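Local coordinates for protein alpha-1,2-mannosidase (Bacteroides thetaiotaomicron, PDB 2WW2) that hydrolyses alpha-mannosidic linkages with inversion of configuration, as a calcium-dependent glycoside hydrolase of family GH92 from a human gut symbiont, at residues P298-Y312 and V320-W332. Residues are numbered along the deposited sequence; the frame is centred on the assembly and turned at random.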
ATOM      1  N   PRO A 298      22.786 -28.950  -7.249  1.00  9.45           N
ATOM      2  CA  PRO A 298      24.067 -28.550  -7.828  1.00  8.70           C
ATOM      3  C   PRO A 298      24.470 -29.517  -8.933  1.00  8.66           C
ATOM      4  O   PRO A 298      24.042 -30.685  -8.943  1.00  8.47           O
ATOM      5  CB  PRO A 298      25.036 -28.657  -6.639  1.00  8.29           C
ATOM      6  CG  PRO A 298      24.454 -29.808  -5.809  1.00  9.22           C
ATOM      7  CD  PRO A 298      22.937 -29.549  -5.905  1.00  8.96           C
ATOM      8  N   ARG A 299      25.312 -29.062  -9.852  1.00  8.46           N
ATOM      9  CA  ARG A 299      25.757 -29.937 -10.934  1.00  8.11           C
ATOM     10  C   ARG A 299      26.931 -30.812 -10.504  1.00  8.25           C
ATOM     11  O   ARG A 299      27.783 -30.407  -9.678  1.00  7.81           O
ATOM     12  CB  ARG A 299      26.155 -29.129 -12.178  1.00  7.73           C
ATOM     13  CG  ARG A 299      27.500 -28.371 -12.019  1.00  7.53           C
ATOM     14  CD  ARG A 299      27.840 -27.591 -13.312  1.00  6.96           C
ATOM     15  NE  ARG A 299      26.870 -26.512 -13.508  1.00  8.31           N
ATOM     16  CZ  ARG A 299      25.786 -26.595 -14.275  1.00  7.69           C
ATOM     17  NH1 ARG A 299      25.523 -27.695 -14.987  1.00  9.78           N
ATOM     18  NH2 ARG A 299      24.967 -25.560 -14.350  1.00 10.00           N
ATOM     19  N   GLU A 300      26.965 -32.026 -11.052  1.00  7.73           N
ATOM     20  CA  GLU A 300      28.157 -32.879 -10.970  1.00  8.35           C
ATOM     21  C   GLU A 300      29.289 -32.109 -11.653  1.00  8.63           C
ATOM     22  O   GLU A 300      29.080 -31.508 -12.702  1.00  8.42           O
ATOM     23  CB  GLU A 300      27.909 -34.210 -11.695  1.00  8.40           C
ATOM     24  CG  GLU A 300      26.730 -34.999 -11.103  1.00  8.78           C
ATOM     25  CD  GLU A 300      26.195 -36.105 -12.011  1.00 11.23           C
ATOM     26  OE1 GLU A 300      26.693 -36.271 -13.150  1.00 11.80           O
ATOM     27  OE2 GLU A 300      25.243 -36.790 -11.578  1.00 10.76           O
ATOM     28  N   PHE A 301      30.474 -32.106 -11.045  1.00  8.78           N
ATOM     29  CA  PHE A 301      31.626 -31.424 -11.626  1.00  9.09           C
ATOM     30  C   PHE A 301      32.780 -32.420 -11.841  1.00  9.65           C
ATOM     31  O   PHE A 301      33.949 -32.037 -12.024  1.00  9.55           O
ATOM     32  CB  PHE A 301      32.053 -30.280 -10.703  1.00  9.00           C
ATOM     33  CG  PHE A 301      32.757 -29.161 -11.415  1.00  8.80           C
ATOM     34  CD1 PHE A 301      32.057 -28.321 -12.270  1.00  8.09           C
ATOM     35  CD2 PHE A 301      34.116 -28.934 -11.213  1.00  7.65           C
ATOM     36  CE1 PHE A 301      32.715 -27.272 -12.935  1.00  7.42           C
ATOM     37  CE2 PHE A 301      34.765 -27.877 -11.857  1.00  8.02           C
ATOM     38  CZ  PHE A 301      34.050 -27.055 -12.733  1.00  9.06           C
ATOM     39  N   TYR A 302      32.442 -33.706 -11.812  1.00  9.33           N
ATOM     40  CA  TYR A 302      33.414 -34.760 -12.042  1.00  9.66           C
ATOM     41  C   TYR A 302      33.177 -35.417 -13.397  1.00  9.97           C
ATOM     42  O   TYR A 302      32.114 -35.228 -14.048  1.00  9.85           O
ATOM     43  CB  TYR A 302      33.370 -35.813 -10.924  1.00  9.37           C
ATOM     44  CG  TYR A 302      32.004 -36.433 -10.681  1.00  9.38           C
ATOM     45  CD1 TYR A 302      31.621 -37.609 -11.323  1.00  9.88           C
ATOM     46  CD2 TYR A 302      31.105 -35.839  -9.809  1.00 10.37           C
ATOM     47  CE1 TYR A 302      30.370 -38.173 -11.104  1.00 10.83           C
ATOM     48  CE2 TYR A 302      29.851 -36.395  -9.579  1.00 10.91           C
ATOM     49  CZ  TYR A 302      29.497 -37.556 -10.223  1.00  9.33           C
ATOM     50  OH  TYR A 302      28.264 -38.095  -9.978  1.00 11.70           O
ATOM     51  N   GLU A 303      34.163 -36.200 -13.799  1.00  9.99           N
ATOM     52  CA  GLU A 303      34.225 -36.791 -15.115  1.00 10.43           C
ATOM     53  C   GLU A 303      34.796 -38.196 -14.936  1.00 11.00           C
ATOM     54  O   GLU A 303      35.328 -38.529 -13.873  1.00 11.21           O
ATOM     55  CB  GLU A 303      35.127 -35.917 -16.015  1.00 10.79           C
ATOM     56  CG  GLU A 303      34.780 -34.412 -15.886  1.00 10.46           C
ATOM     57  CD  GLU A 303      35.514 -33.509 -16.874  1.00 11.07           C
ATOM     58  OE1 GLU A 303      35.719 -33.912 -18.032  1.00 11.67           O
ATOM     59  OE2 GLU A 303      35.853 -32.372 -16.490  1.00 10.49           O
ATOM     60  N   PHE A 304      34.668 -39.033 -15.952  1.00 10.77           N
ATOM     61  CA  PHE A 304      35.209 -40.378 -15.845  1.00 12.01           C
ATOM     62  C   PHE A 304      36.381 -40.536 -16.782  1.00 12.17           C
ATOM     63  O   PHE A 304      36.238 -40.396 -17.993  1.00 12.08           O
ATOM     64  CB  PHE A 304      34.129 -41.418 -16.117  1.00 11.52           C
ATOM     65  CG  PHE A 304      33.035 -41.414 -15.089  1.00 13.99           C
ATOM     66  CD1 PHE A 304      33.216 -42.060 -13.872  1.00 14.45           C
ATOM     67  CD2 PHE A 304      31.835 -40.763 -15.332  1.00 15.54           C
ATOM     68  CE1 PHE A 304      32.216 -42.061 -12.918  1.00 15.19           C
ATOM     69  CE2 PHE A 304      30.829 -40.747 -14.381  1.00 16.74           C
ATOM     70  CZ  PHE A 304      31.029 -41.405 -13.161  1.00 16.56           C
ATOM     71  N   ASP A 305      37.538 -40.838 -16.204  1.00 12.74           N
ATOM     72  CA  ASP A 305      38.780 -40.899 -16.963  1.00 13.93           C
ATOM     73  C   ASP A 305      38.852 -42.129 -17.881  1.00 14.30           C
ATOM     74  O   ASP A 305      37.869 -42.847 -18.027  1.00 13.96           O
ATOM     75  CB  ASP A 305      39.976 -40.842 -16.006  1.00 13.86           C
ATOM     76  CG  ASP A 305      40.135 -42.110 -15.168  1.00 14.98           C
ATOM     77  OD1 ASP A 305      39.439 -43.124 -15.397  1.00 15.76           O
ATOM     78  OD2 ASP A 305      40.976 -42.080 -14.254  1.00 15.16           O
ATOM     79  N   SER A 306      40.004 -42.364 -18.504  1.00 15.30           N
ATOM     80  CA  SER A 306      40.125 -43.482 -19.461  1.00 16.68           C
ATOM     81  C   SER A 306      39.908 -44.844 -18.805  1.00 17.02           C
ATOM     82  O   SER A 306      39.522 -45.796 -19.477  1.00 17.50           O
ATOM     83  CB  SER A 306      41.462 -43.458 -20.205  1.00 17.01           C
ATOM     84  OG  SER A 306      42.543 -43.581 -19.303  1.00 18.55           O
ATOM     85  N   GLN A 307      40.127 -44.928 -17.494  1.00 17.27           N
ATOM     86  CA  GLN A 307      39.917 -46.174 -16.761  1.00 17.86           C
ATOM     87  C   GLN A 307      38.496 -46.269 -16.214  1.00 17.41           C
ATOM     88  O   GLN A 307      38.152 -47.227 -15.512  1.00 16.95           O
ATOM     89  CB  GLN A 307      40.913 -46.299 -15.611  1.00 18.37           C
ATOM     90  CG  GLN A 307      42.121 -47.173 -15.900  1.00 22.78           C
ATOM     91  CD  GLN A 307      42.635 -47.016 -17.314  1.00 28.44           C
ATOM     92  OE1 GLN A 307      43.202 -45.980 -17.672  1.00 32.20           O
ATOM     93  NE2 GLN A 307      42.448 -48.051 -18.132  1.00 30.18           N
ATOM     94  N   GLY A 308      37.674 -45.270 -16.518  1.00 16.37           N
ATOM     95  CA  GLY A 308      36.303 -45.244 -16.024  1.00 15.72           C
ATOM     96  C   GLY A 308      36.158 -44.737 -14.599  1.00 15.31           C
ATOM     97  O   GLY A 308      35.094 -44.856 -14.007  1.00 16.07           O
ATOM     98  N   ASN A 309      37.217 -44.163 -14.042  1.00 14.72           N
ATOM     99  CA  ASN A 309      37.179 -43.700 -12.658  1.00 14.14           C
ATOM    100  C   ASN A 309      36.838 -42.219 -12.556  1.00 13.35           C
ATOM    101  O   ASN A 309      37.260 -41.437 -13.407  1.00 13.14           O
ATOM    102  CB  ASN A 309      38.516 -43.974 -11.980  1.00 14.21           C
ATOM    103  CG  ASN A 309      38.820 -45.439 -11.907  1.00 15.26           C
ATOM    104  OD1 ASN A 309      37.926 -46.240 -11.649  1.00 16.43           O
ATOM    105  ND2 ASN A 309      40.078 -45.811 -12.143  1.00 14.81           N
ATOM    106  N   PRO A 310      36.067 -41.836 -11.519  1.00 12.56           N
ATOM    107  CA  PRO A 310      35.639 -40.438 -11.375  1.00 12.24           C
ATOM    108  C   PRO A 310      36.812 -39.549 -10.995  1.00 11.87           C
ATOM    109  O   PRO A 310      37.542 -39.856 -10.049  1.00 11.96           O
ATOM    110  CB  PRO A 310      34.616 -40.485 -10.227  1.00 12.05           C
ATOM    111  CG  PRO A 310      35.027 -41.720  -9.407  1.00 12.43           C
ATOM    112  CD  PRO A 310      35.587 -42.699 -10.421  1.00 12.63           C
ATOM    113  N   VAL A 311      37.002 -38.469 -11.745  1.00 11.01           N
ATOM    114  CA  VAL A 311      38.026 -37.487 -11.441  1.00 10.39           C
ATOM    115  C   VAL A 311      37.409 -36.104 -11.641  1.00 10.15           C
ATOM    116  O   VAL A 311      36.372 -35.962 -12.306  1.00  9.93           O
ATOM    117  CB  VAL A 311      39.272 -37.631 -12.358  1.00 10.39           C
ATOM    118  CG1 VAL A 311      40.055 -38.888 -12.009  1.00  9.71           C
ATOM    119  CG2 VAL A 311      38.862 -37.657 -13.841  1.00  8.52           C
ATOM    120  N   TYR A 312      38.023 -35.087 -11.049  1.00  9.95           N
ATOM    121  CA  TYR A 312      37.549 -33.736 -11.274  1.00  8.74           C
ATOM    122  C   TYR A 312      38.674 -32.732 -11.234  1.00  8.79           C
ATOM    123  O   TYR A 312      39.666 -32.893 -10.506  1.00  7.60           O
ATOM    124  CB  TYR A 312      36.448 -33.351 -10.262  1.00  9.36           C
ATOM    125  CG  TYR A 312      36.898 -33.364  -8.803  1.00  8.58           C
ATOM    126  CD1 TYR A 312      37.399 -32.209  -8.204  1.00  8.24           C
ATOM    127  CD2 TYR A 312      36.818 -34.522  -8.033  1.00  7.96           C
ATOM    128  CE1 TYR A 312      37.822 -32.214  -6.873  1.00  7.97           C
ATOM    129  CE2 TYR A 312      37.248 -34.542  -6.684  1.00  8.83           C
ATOM    130  CZ  TYR A 312      37.744 -33.376  -6.117  1.00  8.07           C
ATOM    131  OH  TYR A 312      38.169 -33.353  -4.798  1.00  7.98           O
ATOM    132  N   VAL A 320      43.792 -31.688 -10.500  1.00 11.95           N
ATOM    133  CA  VAL A 320      42.852 -32.770 -10.796  1.00 12.16           C
ATOM    134  C   VAL A 320      42.905 -33.759  -9.633  1.00 12.26           C
ATOM    135  O   VAL A 320      43.995 -34.070  -9.131  1.00 12.25           O
ATOM    136  CB  VAL A 320      43.214 -33.483 -12.119  1.00 12.86           C
ATOM    137  CG1 VAL A 320      42.241 -34.640 -12.419  1.00 12.15           C
ATOM    138  CG2 VAL A 320      43.238 -32.479 -13.260  1.00 13.18           C
ATOM    139  N   HIS A 321      41.744 -34.230  -9.184  1.00 11.59           N
ATOM    140  CA  HIS A 321      41.678 -35.137  -8.040  1.00 11.80           C
ATOM    141  C   HIS A 321      40.858 -36.371  -8.394  1.00 11.76           C
ATOM    142  O   HIS A 321      40.048 -36.332  -9.304  1.00 11.84           O
ATOM    143  CB  HIS A 321      40.973 -34.460  -6.861  1.00 11.69           C
ATOM    144  CG  HIS A 321      41.714 -33.303  -6.272  1.00 10.58           C
ATOM    145  ND1 HIS A 321      41.659 -32.035  -6.806  1.00 13.46           N
ATOM    146  CD2 HIS A 321      42.476 -33.209  -5.158  1.00 10.82           C
ATOM    147  CE1 HIS A 321      42.385 -31.211  -6.068  1.00 10.22           C
ATOM    148  NE2 HIS A 321      42.893 -31.901  -5.060  1.00 13.40           N
ATOM    149  N   ASP A 322      41.037 -37.442  -7.632  1.00 11.41           N
ATOM    150  CA  ASP A 322      40.146 -38.594  -7.711  1.00 11.26           C
ATOM    151  C   ASP A 322      38.931 -38.328  -6.846  1.00 10.71           C
ATOM    152  O   ASP A 322      39.052 -37.788  -5.747  1.00 10.52           O
ATOM    153  CB  ASP A 322      40.848 -39.865  -7.188  1.00 11.46           C
ATOM    154  CG  ASP A 322      42.025 -40.268  -8.033  1.00 13.52           C
ATOM    155  OD1 ASP A 322      41.925 -40.215  -9.268  1.00 15.50           O
ATOM    156  OD2 ASP A 322      43.068 -40.649  -7.466  1.00 16.95           O
ATOM    157  N   GLY A 323      37.751 -38.700  -7.331  1.00 10.05           N
ATOM    158  CA  GLY A 323      36.574 -38.626  -6.504  1.00  9.40           C
ATOM    159  C   GLY A 323      35.507 -37.715  -7.092  1.00  9.13           C
ATOM    160  O   GLY A 323      35.393 -37.599  -8.310  1.00  9.19           O
ATOM    161  N   TYR A 324      34.745 -37.076  -6.212  1.00  8.28           N
ATOM    162  CA  TYR A 324      33.559 -36.317  -6.611  1.00  9.45           C
ATOM    163  C   TYR A 324      33.659 -34.862  -6.216  1.00  9.00           C
ATOM    164  O   TYR A 324      34.198 -34.512  -5.167  1.00  8.69           O
ATOM    165  CB  TYR A 324      32.283 -36.914  -5.998  1.00  9.16           C
ATOM    166  CG  TYR A 324      32.099 -38.384  -6.310  1.00 11.81           C
ATOM    167  CD1 TYR A 324      31.844 -38.804  -7.609  1.00 13.24           C
ATOM    168  CD2 TYR A 324      32.193 -39.353  -5.307  1.00 13.72           C
ATOM    169  CE1 TYR A 324      31.680 -40.147  -7.909  1.00 14.56           C
ATOM    170  CE2 TYR A 324      32.029 -40.707  -5.606  1.00 15.65           C
ATOM    171  CZ  TYR A 324      31.769 -41.087  -6.906  1.00 15.86           C
ATOM    172  OH  TYR A 324      31.603 -42.415  -7.231  1.00 15.13           O
ATOM    173  N   MET A 325      33.111 -34.020  -7.076  1.00  8.47           N
ATOM    174  CA  MET A 325      32.975 -32.615  -6.789  1.00  8.16           C
ATOM    175  C   MET A 325      31.640 -32.192  -7.392  1.00  7.68           C
ATOM    176  O   MET A 325      31.224 -32.740  -8.426  1.00  8.40           O
ATOM    177  CB  MET A 325      34.144 -31.823  -7.403  1.00  7.71           C
ATOM    178  CG  MET A 325      34.077 -30.307  -7.142  1.00  8.52           C
ATOM    179  SD  MET A 325      33.908 -29.824  -5.416  1.00 10.26           S
ATOM    180  CE  MET A 325      35.421 -30.518  -4.688  1.00  7.53           C
ATOM    181  N   TYR A 326      30.957 -31.266  -6.724  1.00  7.19           N
ATOM    182  CA  TYR A 326      29.739 -30.624  -7.259  1.00  8.02           C
ATOM    183  C   TYR A 326      29.935 -29.135  -7.159  1.00  8.43           C
ATOM    184  O   TYR A 326      30.752 -28.664  -6.368  1.00  8.63           O
ATOM    185  CB  TYR A 326      28.496 -30.965  -6.405  1.00  7.32           C
ATOM    186  CG  TYR A 326      27.918 -32.323  -6.692  1.00  7.73           C
ATOM    187  CD1 TYR A 326      26.711 -32.449  -7.398  1.00  8.71           C
ATOM    188  CD2 TYR A 326      28.584 -33.485  -6.291  1.00  8.61           C
ATOM    189  CE1 TYR A 326      26.191 -33.712  -7.682  1.00  8.97           C
ATOM    190  CE2 TYR A 326      28.067 -34.748  -6.569  1.00  8.85           C
ATOM    191  CZ  TYR A 326      26.861 -34.850  -7.253  1.00  9.36           C
ATOM    192  OH  TYR A 326      26.361 -36.107  -7.534  1.00  9.79           O
ATOM    193  N   THR A 327      29.119 -28.379  -7.876  1.00  8.78           N
ATOM    194  CA  THR A 327      29.164 -26.942  -7.696  1.00  8.72           C
ATOM    195  C   THR A 327      27.889 -26.277  -8.201  1.00  8.68           C
ATOM    196  O   THR A 327      26.926 -26.965  -8.530  1.00  9.14           O
ATOM    197  CB  THR A 327      30.390 -26.333  -8.397  1.00  9.06           C
ATOM    198  OG1 THR A 327      30.486 -24.961  -8.005  1.00 10.24           O
ATOM    199  CG2 THR A 327      30.236 -26.423  -9.931  1.00  8.15           C
ATOM    200  N   ASP A 328      27.900 -24.943  -8.240  1.00  8.82           N
ATOM    201  CA  ASP A 328      26.752 -24.143  -8.637  1.00  9.59           C
ATOM    202  C   ASP A 328      25.580 -24.289  -7.692  1.00  9.85           C
ATOM    203  O   ASP A 328      24.544 -24.868  -8.028  1.00  9.99           O
ATOM    204  CB  ASP A 328      26.378 -24.436 -10.083  1.00  9.48           C
ATOM    205  CG  ASP A 328      27.426 -23.900 -11.033  1.00 10.85           C
ATOM    206  OD1 ASP A 328      27.859 -22.743 -10.810  1.00  9.19           O
ATOM    207  OD2 ASP A 328      27.836 -24.634 -11.953  1.00 10.74           O
ATOM    208  N   ASN A 329      25.761 -23.762  -6.483  1.00  9.21           N
ATOM    209  CA  ASN A 329      24.736 -23.879  -5.472  1.00 10.34           C
ATOM    210  C   ASN A 329      24.939 -22.798  -4.447  1.00  9.79           C
ATOM    211  O   ASN A 329      26.070 -22.570  -4.051  1.00  9.33           O
ATOM    212  CB  ASN A 329      24.891 -25.229  -4.739  1.00 11.10           C
ATOM    213  CG  ASN A 329      23.591 -25.925  -4.604  1.00 13.28           C
ATOM    214  OD1 ASN A 329      23.245 -26.449  -3.541  1.00 12.98           O
ATOM    215  ND2 ASN A 329      22.832 -25.940  -5.706  1.00 14.43           N
ATOM    216  N   GLY A 330      23.848 -22.153  -4.031  1.00  8.87           N
ATOM    217  CA  GLY A 330      23.840 -21.336  -2.819  1.00  9.43           C
ATOM    218  C   GLY A 330      23.123 -22.082  -1.699  1.00  9.36           C
ATOM    219  O   GLY A 330      21.889 -22.139  -1.659  1.00 10.66           O
ATOM    220  N   PHE A 331      23.895 -22.643  -0.783  1.00  8.48           N
ATOM    221  CA  PHE A 331      23.316 -23.432   0.287  1.00  8.93           C
ATOM    222  C   PHE A 331      22.316 -22.629   1.119  1.00  8.44           C
ATOM    223  O   PHE A 331      21.393 -23.205   1.665  1.00  8.19           O
ATOM    224  CB  PHE A 331      24.396 -24.011   1.192  1.00  8.08           C
ATOM    225  CG  PHE A 331      25.296 -25.020   0.519  1.00  7.58           C
ATOM    226  CD1 PHE A 331      24.853 -25.767  -0.574  1.00  8.40           C
ATOM    227  CD2 PHE A 331      26.576 -25.259   1.022  1.00  8.51           C
ATOM    228  CE1 PHE A 331      25.682 -26.698  -1.177  1.00  8.67           C
ATOM    229  CE2 PHE A 331      27.427 -26.223   0.421  1.00  9.26           C
ATOM    230  CZ  PHE A 331      26.977 -26.928  -0.673  1.00  7.60           C
ATOM    231  N   TRP A 332      22.510 -21.310   1.212  1.00  8.82           N
ATOM    232  CA  TRP A 332      21.581 -20.446   1.939  1.00  9.44           C
ATOM    233  C   TRP A 332      20.170 -20.669   1.426  1.00  9.89           C
ATOM    234  O   TRP A 332      19.184 -20.607   2.167  1.00 10.27           O
ATOM    235  CB  TRP A 332      21.965 -18.963   1.785  1.00  9.30           C
ATOM    236  CG  TRP A 332      21.027 -18.056   2.513  1.00  9.72           C
ATOM    237  CD1 TRP A 332      20.949 -17.858   3.871  1.00  8.44           C
ATOM    238  CD2 TRP A 332      20.001 -17.251   1.930  1.00 10.19           C
ATOM    239  NE1 TRP A 332      19.955 -16.951   4.162  1.00  8.83           N
ATOM    240  CE2 TRP A 332      19.354 -16.563   2.989  1.00 10.79           C
ATOM    241  CE3 TRP A 332      19.569 -17.037   0.613  1.00 12.75           C
ATOM    242  CZ2 TRP A 332      18.291 -15.673   2.768  1.00 12.52           C
ATOM    243  CZ3 TRP A 332      18.509 -16.158   0.393  1.00 13.54           C
ATOM    244  CH2 TRP A 332      17.882 -15.486   1.463  1.00 14.27           C
TER
HETATM  245  O   HOH W   1      24.376 -36.430  -9.175  1.00  9.74           O
HETATM  246  O   HOH W   2      39.099 -35.819  -3.842  1.00 14.29           O
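The ring of Y312 is wedged between H321 and M325, with a methylene carbon pressed on each face: M325 CB lies 3.5 Å from the ring centroid, and H321 CB packs over the opposite face. With chi1 at 62°, CG of Y312 stands between its backbone N and carbonyl carbon, laying the ring across 320-332, where G323 O meets its edge 3.4 Å from CD2. M325, bent at chi2 and chi3, sets SD obliquely to the same ring, a Met-aromatic contact, and CE against CE1. A second cluster is built round Y302. Y324 brings CD1 over the centre of one Y302 face, a T-shaped pair with planes at 73°, while the edge of Y302 turns to the face of Y326 in an offset edge-to-face contact. P310 CB closes on Y324 CE1 at 3.8 Å, and E300 CA rests over the Y326 face. The P298 ring, after a cis peptide bond, packs between Y326 CD1 and the N329 amide. T327 CG2 fits against F301 CD1 at 3.5 Å. R299 NE reaches D328 OD2 at 2.6 Å, a salt bridge lying in the guanidinium plane; Y77 also bonds this oxygen. Where strand 299-304 meets 326-330, R299 pairs with T327 and F301 N bonds M325 O (2.8 Å); separately, Y312 pairs with H321 and G323 N bonds P310 O where 310-313 meets 320-322. The segments thus supply four strands of a five-stranded antiparallel sheet in the catalytic domain, completed by 370-371 beside 326-330. Helix 347-364 packs against it, E363 bonding Y312 OH and R352 bonding Y326 OH.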